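Local coordinates for surface presentation of antigens protein SpaK (Salmonella typhimurium, PDB 2FM8), which chaperones type III secretion effectors such as SopA, SopE, SopE2 and SipA, storing them in the bacterial cytoplasm ready for delivery into host cells, at residues A[4-9]-A[31-36]; A[43-48]-A[52-57]; A[87-92]-A[120-125]; A[107-110]-A[114-117]. All blocks are in the same frame, centred on the assembly; numbering follows the deposited sequence.

Contact 1: A[4-9]-A[31-36]; sequences LDIAEL and STIVLD
Ile33 reaches across to Ile6 and Ala7 through an extended chain: its CG1 stands anti to the carbonyl carbon (chi1 -64°), and the next bond is again extended (chi2 170°), which pushes CD1 forward as the leading atom. That methyl makes the close approaches. It rests against the start of helix 6-17, with Ile33 CD1 4.0 Å from Ala7 CA and 4.3 Å from the CG2 branch of Ile6. Alanine suits its position because its short side chain lets the methyl come up to the helix backbone, while Ile6 directs its CB toward the strand and supplies a second apolar surface.

The helix starts at Ile6, one residue after its N-cap, Asp5. There Asp5 OD1 accepts a weak bond from Glu8 N at 3.4 Å, and the first turn closes with Leu9 N bonded to Asp5 O. Aspartate fits here because its short carboxylate can fold back to an amide that the helix itself leaves without a carbonyl partner.

Ile6 also packs on Ile45, Val47 and Val52, so the helix end spans several strands. Strand 32-37 is outermost in this chain, yet Thr32 to Asp36 pair antiparallel with a strand of another protein, which continues the sheet; at that interface, Asp36 OD2 forms a salt bridge with a basic side chain of the other protein.

No hydrogen bond or charge pair links the helix start to the strand, and only 94 Å² is buried between them. The contact therefore relies on shape and exclusion of water rather than on directional bonds.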
loop_
_atom_site.group_PDB
_atom_site.type_symbol
_atom_site.label_atom_id
_atom_site.label_comp_id
_atom_site.label_asym_id
_atom_site.label_seq_id
_atom_site.Cartn_x
_atom_site.Cartn_y
_atom_site.Cartn_z
ATOM N N LEU A 4 0.082 34.005 14.569
ATOM C CA LEU A 4 -0.622 33.741 13.294
ATOM C C LEU A 4 -2.128 33.620 13.478
ATOM O O LEU A 4 -2.600 32.801 14.260
ATOM C CB LEU A 4 -0.115 32.471 12.597
ATOM C CG LEU A 4 -0.892 32.133 11.299
ATOM C CD1 LEU A 4 -0.559 33.112 10.188
ATOM C CD2 LEU A 4 -0.632 30.753 10.832
ATOM N N ASP A 5 -2.882 34.419 12.733
ATOM C CA ASP A 5 -4.329 34.356 12.795
ATOM C C ASP A 5 -4.805 33.665 11.527
ATOM O O ASP A 5 -4.827 34.269 10.455
ATOM C CB ASP A 5 -4.912 35.762 12.927
ATOM C CG ASP A 5 -6.406 35.760 13.229
ATOM O OD1 ASP A 5 -7.121 34.767 12.972
ATOM O OD2 ASP A 5 -6.876 36.779 13.741
ATOM N N ILE A 6 -5.179 32.395 11.652
ATOM C CA ILE A 6 -5.561 31.590 10.481
ATOM C C ILE A 6 -6.871 32.076 9.809
ATOM O O ILE A 6 -6.970 32.130 8.581
ATOM C CB ILE A 6 -5.568 30.055 10.812
ATOM C CG1 ILE A 6 -5.670 29.219 9.532
ATOM C CG2 ILE A 6 -6.687 29.675 11.764
ATOM C CD1 ILE A 6 -4.531 29.425 8.571
ATOM N N ALA A 7 -7.867 32.443 10.614
ATOM C CA ALA A 7 -9.088 33.029 10.073
ATOM C C ALA A 7 -8.760 34.253 9.207
ATOM O O ALA A 7 -9.298 34.403 8.109
ATOM C CB ALA A 7 -10.070 33.405 11.194
ATOM N N GLU A 8 -7.861 35.111 9.674
ATOM C CA GLU A 8 -7.582 36.322 8.913
ATOM C C GLU A 8 -6.787 36.023 7.654
ATOM O O GLU A 8 -6.993 36.670 6.611
ATOM C CB GLU A 8 -6.922 37.413 9.755
ATOM C CG GLU A 8 -7.910 38.208 10.635
ATOM C CD GLU A 8 -9.295 38.536 9.970
ATOM O OE1 GLU A 8 -9.336 39.124 8.847
ATOM O OE2 GLU A 8 -10.340 38.197 10.596
ATOM N N LEU A 9 -5.920 35.019 7.744
ATOM C CA LEU A 9 -5.211 34.532 6.574
ATOM C C LEU A 9 -6.175 33.979 5.508
ATOM O O LEU A 9 -6.059 34.321 4.324
ATOM C CB LEU A 9 -4.188 33.459 6.966
ATOM C CG LEU A 9 -3.033 33.283 5.985
ATOM C CD1 LEU A 9 -2.284 34.603 5.789
ATOM C CD2 LEU A 9 -2.091 32.170 6.453
ATOM N N SER A 31 -11.177 26.387 15.545
ATOM C CA SER A 31 -11.424 25.014 15.114
ATOM C C SER A 31 -11.019 24.950 13.636
ATOM O O SER A 31 -10.541 25.922 13.049
ATOM C CB SER A 31 -12.910 24.625 15.239
ATOM O OG SER A 31 -13.589 25.375 16.212
ATOM N N THR A 32 -11.286 23.820 13.026
ATOM C CA THR A 32 -11.090 23.668 11.611
ATOM C C THR A 32 -12.038 24.568 10.829
ATOM O O THR A 32 -13.229 24.620 11.120
ATOM C CB THR A 32 -11.288 22.226 11.269
ATOM O OG1 THR A 32 -10.357 21.474 12.056
ATOM C CG2 THR A 32 -11.056 21.970 9.808
ATOM N N ILE A 33 -11.468 25.304 9.876
ATOM C CA ILE A 33 -12.211 26.067 8.881
ATOM C C ILE A 33 -12.510 25.134 7.709
ATOM O O ILE A 33 -11.642 24.367 7.278
ATOM C CB ILE A 33 -11.398 27.269 8.398
ATOM C CG1 ILE A 33 -11.168 28.228 9.554
ATOM C CG2 ILE A 33 -12.101 28.004 7.265
ATOM C CD1 ILE A 33 -10.200 29.305 9.252
ATOM N N VAL A 34 -13.745 25.180 7.224
ATOM C CA VAL A 34 -14.205 24.298 6.169
ATOM C C VAL A 34 -14.720 25.145 4.999
ATOM O O VAL A 34 -15.560 26.027 5.200
ATOM C CB VAL A 34 -15.305 23.335 6.658
ATOM C CG1 VAL A 34 -15.737 22.403 5.523
ATOM C CG2 VAL A 34 -14.802 22.510 7.822
ATOM N N LEU A 35 -14.188 24.882 3.809
ATOM C CA LEU A 35 -14.702 25.433 2.540
ATOM C C LEU A 35 -15.526 24.383 1.804
ATOM O O LEU A 35 -14.965 23.390 1.306
ATOM C CB LEU A 35 -13.545 25.849 1.619
ATOM C CG LEU A 35 -12.350 26.608 2.205
ATOM C CD1 LEU A 35 -11.441 27.019 1.089
ATOM C CD2 LEU A 35 -12.788 27.797 2.980
ATOM N N ASP A 36 -16.844 24.553 1.788
ATOM C CA ASP A 36 -17.719 23.678 1.011
ATOM C C ASP A 36 -17.683 24.146 -0.444
ATOM O O ASP A 36 -17.608 25.339 -0.704
ATOM C CB ASP A 36 -19.166 23.700 1.517
ATOM C CG ASP A 36 -19.314 23.158 2.937
ATOM O OD1 ASP A 36 -18.838 22.024 3.209
ATOM O OD2 ASP A 36 -19.902 23.883 3.778
#

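Contact 2: A[43-48]-A[52-57]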
loop_
_atom_site.group_PDB
_atom_site.type_symbol
_atom_site.label_atom_id
_atom_site.label_comp_id
_atom_site.label_asym_id
_atom_site.label_seq_id
_atom_site.Cartn_x
_atom_site.Cartn_y
_atom_site.Cartn_z
ATOM N N ILE A 43 -12.799 21.408 1.546
ATOM C CA ILE A 43 -11.436 21.683 1.967
ATOM C C ILE A 43 -11.422 22.153 3.438
ATOM O O ILE A 43 -12.159 23.086 3.822
ATOM C CB ILE A 43 -10.812 22.721 1.051
ATOM C CG1 ILE A 43 -10.796 22.183 -0.384
ATOM C CG2 ILE A 43 -9.413 23.153 1.568
ATOM C CD1 ILE A 43 -10.287 23.172 -1.445
ATOM N N CYS A 44 -10.606 21.482 4.251
ATOM C CA CYS A 44 -10.415 21.821 5.649
ATOM C C CYS A 44 -9.067 22.485 5.831
ATOM O O CYS A 44 -8.070 22.096 5.220
ATOM C CB CYS A 44 -10.503 20.596 6.547
ATOM S SG CYS A 44 -12.048 19.667 6.400
ATOM N N ILE A 45 -9.061 23.509 6.677
ATOM C CA ILE A 45 -7.855 24.212 7.045
ATOM C C ILE A 45 -7.718 24.192 8.555
ATOM O O ILE A 45 -8.646 24.572 9.276
ATOM C CB ILE A 45 -7.853 25.653 6.563
ATOM C CG1 ILE A 45 -8.155 25.697 5.057
ATOM C CG2 ILE A 45 -6.484 26.293 6.902
ATOM C CD1 ILE A 45 -8.872 26.866 4.613
ATOM N N SER A 46 -6.567 23.749 9.037
ATOM C CA SER A 46 -6.338 23.753 10.471
ATOM C C SER A 46 -4.906 23.971 10.901
ATOM O O SER A 46 -3.977 23.621 10.186
ATOM C CB SER A 46 -6.807 22.450 11.084
ATOM O OG SER A 46 -7.126 22.752 12.425
ATOM N N VAL A 47 -4.771 24.558 12.096
ATOM C CA VAL A 47 -3.493 24.724 12.784
ATOM C C VAL A 47 -3.344 23.647 13.852
ATOM O O VAL A 47 -4.193 23.476 14.735
ATOM C CB VAL A 47 -3.363 26.109 13.421
ATOM C CG1 VAL A 47 -1.988 26.283 14.086
ATOM C CG2 VAL A 47 -3.594 27.179 12.365
ATOM N N LYS A 48 -2.245 22.925 13.772
ATOM C CA LYS A 48 -2.020 21.808 14.638
ATOM C C LYS A 48 -0.618 22.012 15.158
ATOM O O LYS A 48 0.345 21.850 14.419
ATOM C CB LYS A 48 -2.168 20.507 13.857
ATOM C CG LYS A 48 -2.517 19.283 14.700
ATOM C CD LYS A 48 -2.863 18.092 13.773
ATOM C CE LYS A 48 -2.886 16.738 14.517
ATOM N NZ LYS A 48 -2.232 15.633 13.697
ATOM N N VAL A 52 0.372 24.497 9.845
ATOM C CA VAL A 52 -0.857 24.707 9.102
ATOM C C VAL A 52 -1.089 23.580 8.085
ATOM O O VAL A 52 -0.258 23.330 7.218
ATOM C CB VAL A 52 -0.871 26.058 8.414
ATOM C CG1 VAL A 52 -2.146 26.219 7.603
ATOM C CG2 VAL A 52 -0.787 27.163 9.474
ATOM N N TRP A 53 -2.226 22.910 8.218
ATOM C CA TRP A 53 -2.624 21.858 7.314
ATOM C C TRP A 53 -3.848 22.225 6.461
ATOM O O TRP A 53 -4.839 22.773 6.957
ATOM C CB TRP A 53 -2.984 20.611 8.117
ATOM C CG TRP A 53 -1.848 19.905 8.776
ATOM C CD1 TRP A 53 -1.377 20.132 10.018
ATOM C CD2 TRP A 53 -1.078 18.814 8.244
ATOM N NE1 TRP A 53 -0.364 19.282 10.303
ATOM C CE2 TRP A 53 -0.155 18.450 9.233
ATOM C CE3 TRP A 53 -1.087 18.109 7.036
ATOM C CZ2 TRP A 53 0.771 17.412 9.054
ATOM C CZ3 TRP A 53 -0.159 17.077 6.849
ATOM C CH2 TRP A 53 0.748 16.737 7.849
ATOM N N ILE A 54 -3.781 21.880 5.179
ATOM C CA ILE A 54 -4.952 21.924 4.294
ATOM C C ILE A 54 -5.224 20.480 3.914
ATOM O O ILE A 54 -4.287 19.756 3.539
ATOM C CB ILE A 54 -4.671 22.759 3.022
ATOM C CG1 ILE A 54 -4.303 24.198 3.374
ATOM C CG2 ILE A 54 -5.878 22.769 2.054
ATOM C CD1 ILE A 54 -3.641 24.931 2.177
ATOM N N TRP A 55 -6.467 20.034 4.026
ATOM C CA TRP A 55 -6.761 18.658 3.645
ATOM C C TRP A 55 -8.194 18.472 3.185
ATOM O O TRP A 55 -9.022 19.359 3.331
ATOM C CB TRP A 55 -6.418 17.694 4.769
ATOM C CG TRP A 55 -7.449 17.529 5.836
ATOM C CD1 TRP A 55 -8.427 16.540 5.917
ATOM C CD2 TRP A 55 -7.605 18.329 6.991
ATOM N NE1 TRP A 55 -9.162 16.696 7.056
ATOM C CE2 TRP A 55 -8.692 17.793 7.733
ATOM C CE3 TRP A 55 -6.937 19.441 7.479
ATOM C CZ2 TRP A 55 -9.112 18.333 8.926
ATOM C CZ3 TRP A 55 -7.355 19.982 8.658
ATOM C CH2 TRP A 55 -8.430 19.432 9.382
ATOM N N ALA A 56 -8.440 17.320 2.594
ATOM C CA ALA A 56 -9.761 16.920 2.129
ATOM C C ALA A 56 -9.864 15.407 2.156
ATOM O O ALA A 56 -8.937 14.715 1.742
ATOM C CB ALA A 56 -10.010 17.430 0.720
ATOM N N GLN A 57 -10.988 14.898 2.636
ATOM C CA GLN A 57 -11.373 13.504 2.391
ATOM C C GLN A 57 -11.837 13.317 0.966
ATOM O O GLN A 57 -12.504 14.184 0.412
ATOM C CB GLN A 57 -12.473 13.084 3.355
ATOM C CG GLN A 57 -11.990 13.008 4.775
ATOM C CD GLN A 57 -13.113 12.708 5.736
ATOM O OE1 GLN A 57 -14.217 12.343 5.313
ATOM N NE2 GLN A 57 -12.841 12.834 7.039
HETATM O O HOH W 1 1.108 18.981 12.838
#
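Trp55 and Cys44 face each other as a hydrogen-bonded pair of an antiparallel beta hairpin formed by strands 43-48 and 51-57. The Trp55 CG lies between its backbone N and carbonyl carbon (chi1 83°), a crowded position that folds the indole back across the neighbouring strand. Cys44 CB then sits over the six-membered ring, 3.4 Å from its centroid and almost on the ring normal, a CH-pi contact; the sulfur approaches the five-membered ring obliquely, a sulfur-aromatic contact. The small cysteine side chain suits this place, since its CB can come close to the ring face. Ser46, equally slim, meets the same indole in its plane, with CB 3.5 Å from Trp55 CZ3.

Trp53 takes the commoner turn, its CG beside the backbone N (chi1 -70°), and its CD1 lies 3.9 Å from Lys48 CB.

The other face carries branched aliphatic residues suited to strands and to burial. Ile43 and Ile54 lie side by side, CG2 to CG2 at 3.6 Å, and Val47 CG2 approaches Val52 CG2 at 4.0 Å. Helices 6-17 and 112-132 cover this face, whereas apolar side chains of another protein pack on Cys44, Trp53 and Trp55. Near the turn of the hairpin, a water accepts from Trp53 NE1 at 2.9 Å and donates weakly to Lys48 O.

Contact 3: A[87-92]-A[120-125]; sequences GQLLLG and NGFYNY
Leu89 meets helix 112-132 with both of its methyls, one for each of two aromatic residues. CD1 lies over a face of the Tyr125 ring, 3.6 Å above the plane and displaced toward the rim at CG. Leu89 CD1 stands 3.9 Å from the ring centroid and 25° off the normal, a CH-pi contact. The other methyl approaches the Phe122 ring obliquely, Leu89 CD2 being 4.3 Å from Phe122 CD1. A forked leucine suits this place because its two branches can serve two rings at once.

The two rings arrive by different routes. Tyr125 starts out toward Leu89, whereas Phe122 leaves the helix to one side and only the end of its ring approaches. In Tyr125, chi1 of -68° sends the ring toward Leu89 and chi2 of -73° turns a face to the methyl; its backbone N is bonded to Gly121 O.

Further out, Leu89 is backed by Leu100 and Ala102 of the sheet and by Ile77 of helix 62-78, while Phe122 rests on Ile54 and Ala56. The strand that follows, 90-94, pairs with 97-103, and there Leu90 packs against Leu90 of the second subunit, so the Leu89 contact lies close behind the dimer interface.

With no hydrogen bond between the segments, the leucine is held by dispersion and by the weak attraction of a methyl C-H for a ring's pi electrons, contacts that depend on close fit and not on a fixed direction.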
loop_
_atom_site.group_PDB
_atom_site.type_symbol
_atom_site.label_atom_id
_atom_site.label_comp_id
_atom_site.label_asym_id
_atom_site.label_seq_id
_atom_site.Cartn_x
_atom_site.Cartn_y
_atom_site.Cartn_z
ATOM N N GLY A 87 7.911 19.450 -0.480
ATOM C CA GLY A 87 7.625 19.515 -1.912
ATOM C C GLY A 87 6.623 18.480 -2.402
ATOM O O GLY A 87 6.558 18.193 -3.593
ATOM N N GLN A 88 5.810 17.956 -1.482
ATOM C CA GLN A 88 4.930 16.874 -1.789
ATOM C C GLN A 88 3.673 16.823 -0.915
ATOM O O GLN A 88 3.738 16.969 0.301
ATOM C CB GLN A 88 5.712 15.550 -1.668
ATOM C CG GLN A 88 5.441 14.614 -2.770
ATOM C CD GLN A 88 6.364 13.408 -2.787
ATOM O OE1 GLN A 88 7.298 13.337 -3.595
ATOM N NE2 GLN A 88 6.068 12.426 -1.938
ATOM N N LEU A 89 2.523 16.616 -1.559
ATOM C CA LEU A 89 1.281 16.289 -0.845
ATOM C C LEU A 89 1.398 14.921 -0.192
ATOM O O LEU A 89 2.181 14.076 -0.632
ATOM C CB LEU A 89 0.085 16.298 -1.807
ATOM C CG LEU A 89 -0.244 17.656 -2.460
ATOM C CD1 LEU A 89 -1.139 17.564 -3.648
ATOM C CD2 LEU A 89 -0.867 18.582 -1.457
ATOM N N LEU A 90 0.619 14.715 0.869
ATOM C CA LEU A 90 0.618 13.472 1.663
ATOM C C LEU A 90 -0.762 12.856 1.566
ATOM O O LEU A 90 -1.749 13.544 1.337
ATOM C CB LEU A 90 0.929 13.754 3.156
ATOM C CG LEU A 90 2.253 14.463 3.442
ATOM C CD1 LEU A 90 2.462 14.724 4.909
ATOM C CD2 LEU A 90 3.450 13.673 2.912
ATOM N N LEU A 91 -0.823 11.552 1.756
ATOM C CA LEU A 91 -2.076 10.821 1.800
ATOM C C LEU A 91 -2.263 10.194 3.166
ATOM O O LEU A 91 -1.382 9.548 3.670
ATOM C CB LEU A 91 -2.102 9.722 0.743
ATOM C CG LEU A 91 -2.061 10.221 -0.685
ATOM C CD1 LEU A 91 -1.749 9.044 -1.619
ATOM C CD2 LEU A 91 -3.365 10.879 -1.097
ATOM N N GLY A 92 -3.426 10.363 3.739
ATOM C CA GLY A 92 -3.813 9.623 4.926
ATOM C C GLY A 92 -5.209 9.037 4.738
ATOM O O GLY A 92 -5.687 8.859 3.621
ATOM N N ASN A 120 -5.584 27.745 -3.826
ATOM C CA ASN A 120 -6.011 27.509 -5.200
ATOM C C ASN A 120 -5.258 26.328 -5.803
ATOM O O ASN A 120 -5.822 25.547 -6.574
ATOM C CB ASN A 120 -5.801 28.770 -6.026
ATOM C CG ASN A 120 -6.860 29.828 -5.743
ATOM O OD1 ASN A 120 -8.024 29.671 -6.127
ATOM N ND2 ASN A 120 -6.472 30.885 -5.061
ATOM N N GLY A 121 -3.983 26.200 -5.433
ATOM C CA GLY A 121 -3.188 25.064 -5.845
ATOM C C GLY A 121 -3.753 23.764 -5.278
ATOM O O GLY A 121 -3.875 22.764 -5.985
ATOM N N PHE A 122 -4.111 23.788 -4.005
ATOM C CA PHE A 122 -4.768 22.650 -3.378
ATOM C C PHE A 122 -6.070 22.320 -4.079
ATOM O O PHE A 122 -6.338 21.172 -4.349
ATOM C CB PHE A 122 -5.014 22.847 -1.885
ATOM C CG PHE A 122 -5.427 21.581 -1.187
ATOM C CD1 PHE A 122 -4.484 20.758 -0.598
ATOM C CD2 PHE A 122 -6.760 21.192 -1.148
ATOM C CE1 PHE A 122 -4.860 19.557 0.016
ATOM C CE2 PHE A 122 -7.142 20.012 -0.522
ATOM C CZ PHE A 122 -6.185 19.195 0.056
ATOM N N TYR A 123 -6.878 23.322 -4.371
ATOM C CA TYR A 123 -8.091 23.100 -5.174
ATOM C C TYR A 123 -7.812 22.329 -6.476
ATOM O O TYR A 123 -8.531 21.377 -6.818
ATOM C CB TYR A 123 -8.772 24.451 -5.475
ATOM C CG TYR A 123 -10.071 24.336 -6.217
ATOM C CD1 TYR A 123 -11.277 24.191 -5.537
ATOM C CD2 TYR A 123 -10.102 24.345 -7.606
ATOM C CE1 TYR A 123 -12.477 24.062 -6.222
ATOM C CE2 TYR A 123 -11.322 24.216 -8.308
ATOM C CZ TYR A 123 -12.501 24.079 -7.605
ATOM O OH TYR A 123 -13.704 23.966 -8.284
ATOM N N ASN A 124 -6.814 22.786 -7.237
ATOM C CA ASN A 124 -6.435 22.134 -8.463
ATOM C C ASN A 124 -6.119 20.635 -8.227
ATOM O O ASN A 124 -6.609 19.744 -8.940
ATOM C CB ASN A 124 -5.164 22.780 -9.032
ATOM C CG ASN A 124 -5.412 24.050 -9.785
ATOM O OD1 ASN A 124 -6.528 24.400 -10.138
ATOM N ND2 ASN A 124 -4.327 24.761 -10.051
ATOM N N TYR A 125 -5.305 20.354 -7.220
ATOM C CA TYR A 125 -4.972 18.952 -6.927
ATOM C C TYR A 125 -6.148 18.175 -6.411
ATOM O O TYR A 125 -6.285 16.995 -6.705
ATOM C CB TYR A 125 -3.829 18.828 -5.934
ATOM C CG TYR A 125 -2.513 19.290 -6.462
ATOM C CD1 TYR A 125 -1.793 18.550 -7.403
ATOM C CD2 TYR A 125 -1.957 20.455 -5.976
ATOM C CE1 TYR A 125 -0.517 19.011 -7.835
ATOM C CE2 TYR A 125 -0.740 20.913 -6.406
ATOM C CZ TYR A 125 -0.041 20.218 -7.325
ATOM O OH TYR A 125 1.179 20.783 -7.674
#

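Contact 4: A[107-110]-A[114-117]; sequences DFLS and KFST
Phe108 O is approached by two C-H groups of Phe115. One is the CA hydrogen, in a bent contact (Phe108 O to Phe115 CA 3.3 Å, 122° at H); the other is on the ring edge, which comes up in plane with Phe115 CD1 3.5 Å from the same oxygen. Phe115 N is also near, but its angle is too poor for a hydrogen bond, so from this segment the carbonyl receives C-H groups, not a conventional hydrogen bond. Phe115 carries CG anti to its backbone N (chi1 -164°), which swings the ring inward, where its CD1 meets Leu109 CD2 at 3.8 Å.

A second carbonyl plays a similar part from the helix side: Lys114 O lies in the plane of the Phe108 ring, 3.4 Å from its CD1. The lysine bends at its second torsion (chi2 -77°) and then runs extended along the loop, its CD 3.5 Å from Asp107 O. This brings NZ 4.7 Å from the centroid of the Phe108 ring, an off-centre cation-pi contact. A long flexible lysine suits this exposed place, since its methylenes can follow the loop while the ammonium group stands to one side, over the ring's rim.

Residues 107-110 belong to the loop between strand 97-103 and helix 112-132, and 114-117 to the first turns of that helix. Leu109 and Phe115 both pack on Leu9 of helix 6-17, joining the loop to the interior.

Farther along, Thr117 turns its methyl to the Phe108 ring, CG2 lying 3.8 Å from CE1; threonine offers both that methyl and a hydroxyl, which is bonded to Glu113 O.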
loop_
_atom_site.group_PDB
_atom_site.type_symbol
_atom_site.label_atom_id
_atom_site.label_comp_id
_atom_site.label_asym_id
_atom_site.label_seq_id
_atom_site.Cartn_x
_atom_site.Cartn_y
_atom_site.Cartn_z
ATOM N N ASP A 107 6.682 29.780 3.943
ATOM C CA ASP A 107 6.770 30.723 2.815
ATOM C C ASP A 107 5.405 31.065 2.257
ATOM O O ASP A 107 5.239 32.124 1.667
ATOM C CB ASP A 107 7.557 30.117 1.650
ATOM C CG ASP A 107 9.041 30.042 1.910
ATOM O OD1 ASP A 107 9.519 30.558 2.933
ATOM O OD2 ASP A 107 9.724 29.458 1.076
ATOM N N PHE A 108 4.439 30.163 2.386
ATOM C CA PHE A 108 3.080 30.433 1.884
ATOM C C PHE A 108 2.111 30.886 2.950
ATOM O O PHE A 108 0.896 30.897 2.745
ATOM C CB PHE A 108 2.578 29.208 1.123
ATOM C CG PHE A 108 3.298 29.007 -0.165
ATOM C CD1 PHE A 108 2.823 29.586 -1.325
ATOM C CD2 PHE A 108 4.500 28.297 -0.202
ATOM C CE1 PHE A 108 3.511 29.428 -2.522
ATOM C CE2 PHE A 108 5.207 28.137 -1.388
ATOM C CZ PHE A 108 4.716 28.690 -2.553
ATOM N N LEU A 109 2.647 31.329 4.079
ATOM C CA LEU A 109 1.822 31.767 5.204
ATOM C C LEU A 109 2.028 33.247 5.533
ATOM O O LEU A 109 1.440 33.722 6.485
ATOM C CB LEU A 109 2.121 30.903 6.450
ATOM C CG LEU A 109 1.836 29.398 6.287
ATOM C CD1 LEU A 109 2.377 28.569 7.427
ATOM C CD2 LEU A 109 0.328 29.197 6.162
ATOM N N SER A 110 2.833 33.952 4.733
ATOM C CA SER A 110 3.282 35.317 5.032
ATOM C C SER A 110 2.223 36.387 4.772
ATOM O O SER A 110 2.196 37.403 5.436
ATOM C CB SER A 110 4.499 35.652 4.184
ATOM O OG SER A 110 4.126 35.692 2.809
ATOM N N LYS A 114 0.069 34.918 -0.947
ATOM C CA LYS A 114 0.817 33.681 -0.820
ATOM C C LYS A 114 -0.098 32.511 -0.359
ATOM O O LYS A 114 -0.039 31.411 -0.928
ATOM C CB LYS A 114 2.022 33.857 0.120
ATOM C CG LYS A 114 3.330 34.432 -0.547
ATOM C CD LYS A 114 4.079 33.379 -1.370
ATOM C CE LYS A 114 5.373 33.915 -2.091
ATOM N NZ LYS A 114 6.257 32.793 -2.674
ATOM N N PHE A 115 -0.952 32.747 0.640
ATOM C CA PHE A 115 -1.821 31.677 1.090
ATOM C C PHE A 115 -2.865 31.309 0.025
ATOM O O PHE A 115 -3.237 30.155 -0.087
ATOM C CB PHE A 115 -2.470 31.982 2.441
ATOM C CG PHE A 115 -3.059 30.768 3.107
ATOM C CD1 PHE A 115 -2.269 29.659 3.384
ATOM C CD2 PHE A 115 -4.425 30.713 3.416
ATOM C CE1 PHE A 115 -2.801 28.529 3.980
ATOM C CE2 PHE A 115 -4.978 29.593 4.019
ATOM C CZ PHE A 115 -4.174 28.487 4.290
ATOM N N SER A 116 -3.319 32.303 -0.737
ATOM C CA SER A 116 -4.218 32.096 -1.868
ATOM C C SER A 116 -3.602 31.175 -2.901
ATOM O O SER A 116 -4.284 30.340 -3.441
ATOM C CB SER A 116 -4.604 33.431 -2.517
ATOM O OG SER A 116 -5.669 33.286 -3.451
ATOM N N THR A 117 -2.307 31.319 -3.155
ATOM C CA THR A 117 -1.598 30.415 -4.061
ATOM C C THR A 117 -1.681 28.970 -3.569
ATOM O O THR A 117 -1.933 28.046 -4.358
ATOM C CB THR A 117 -0.128 30.845 -4.226
ATOM O OG1 THR A 117 -0.091 32.112 -4.919
ATOM C CG2 THR A 117 0.695 29.802 -4.989
#

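In the fold
Contacts 1, 2 and 3 are buried, whereas contact 4 is only partly so, and the difference shows in their chemistry. Contact 2 alone has backbone hydrogen bonds between its segments; contacts 1 and 3 rest helices against strand-bearing segments through apolar groups, and contact 4 adds a lysine over a ring near the surface. Contacts 1 and 2 hold neighbouring strands, joined by Ile33 O to Ile45 N. Contacts 3 and 4 share helix 112-132, though their centres lie about 14 Å apart. The hairpin of contact 2 also meets contact 4, Val52 packing on Leu109 and Ile45 on Phe115. Contacts 1 and 3, about 17 Å apart between centres, reach the same sheet without touching.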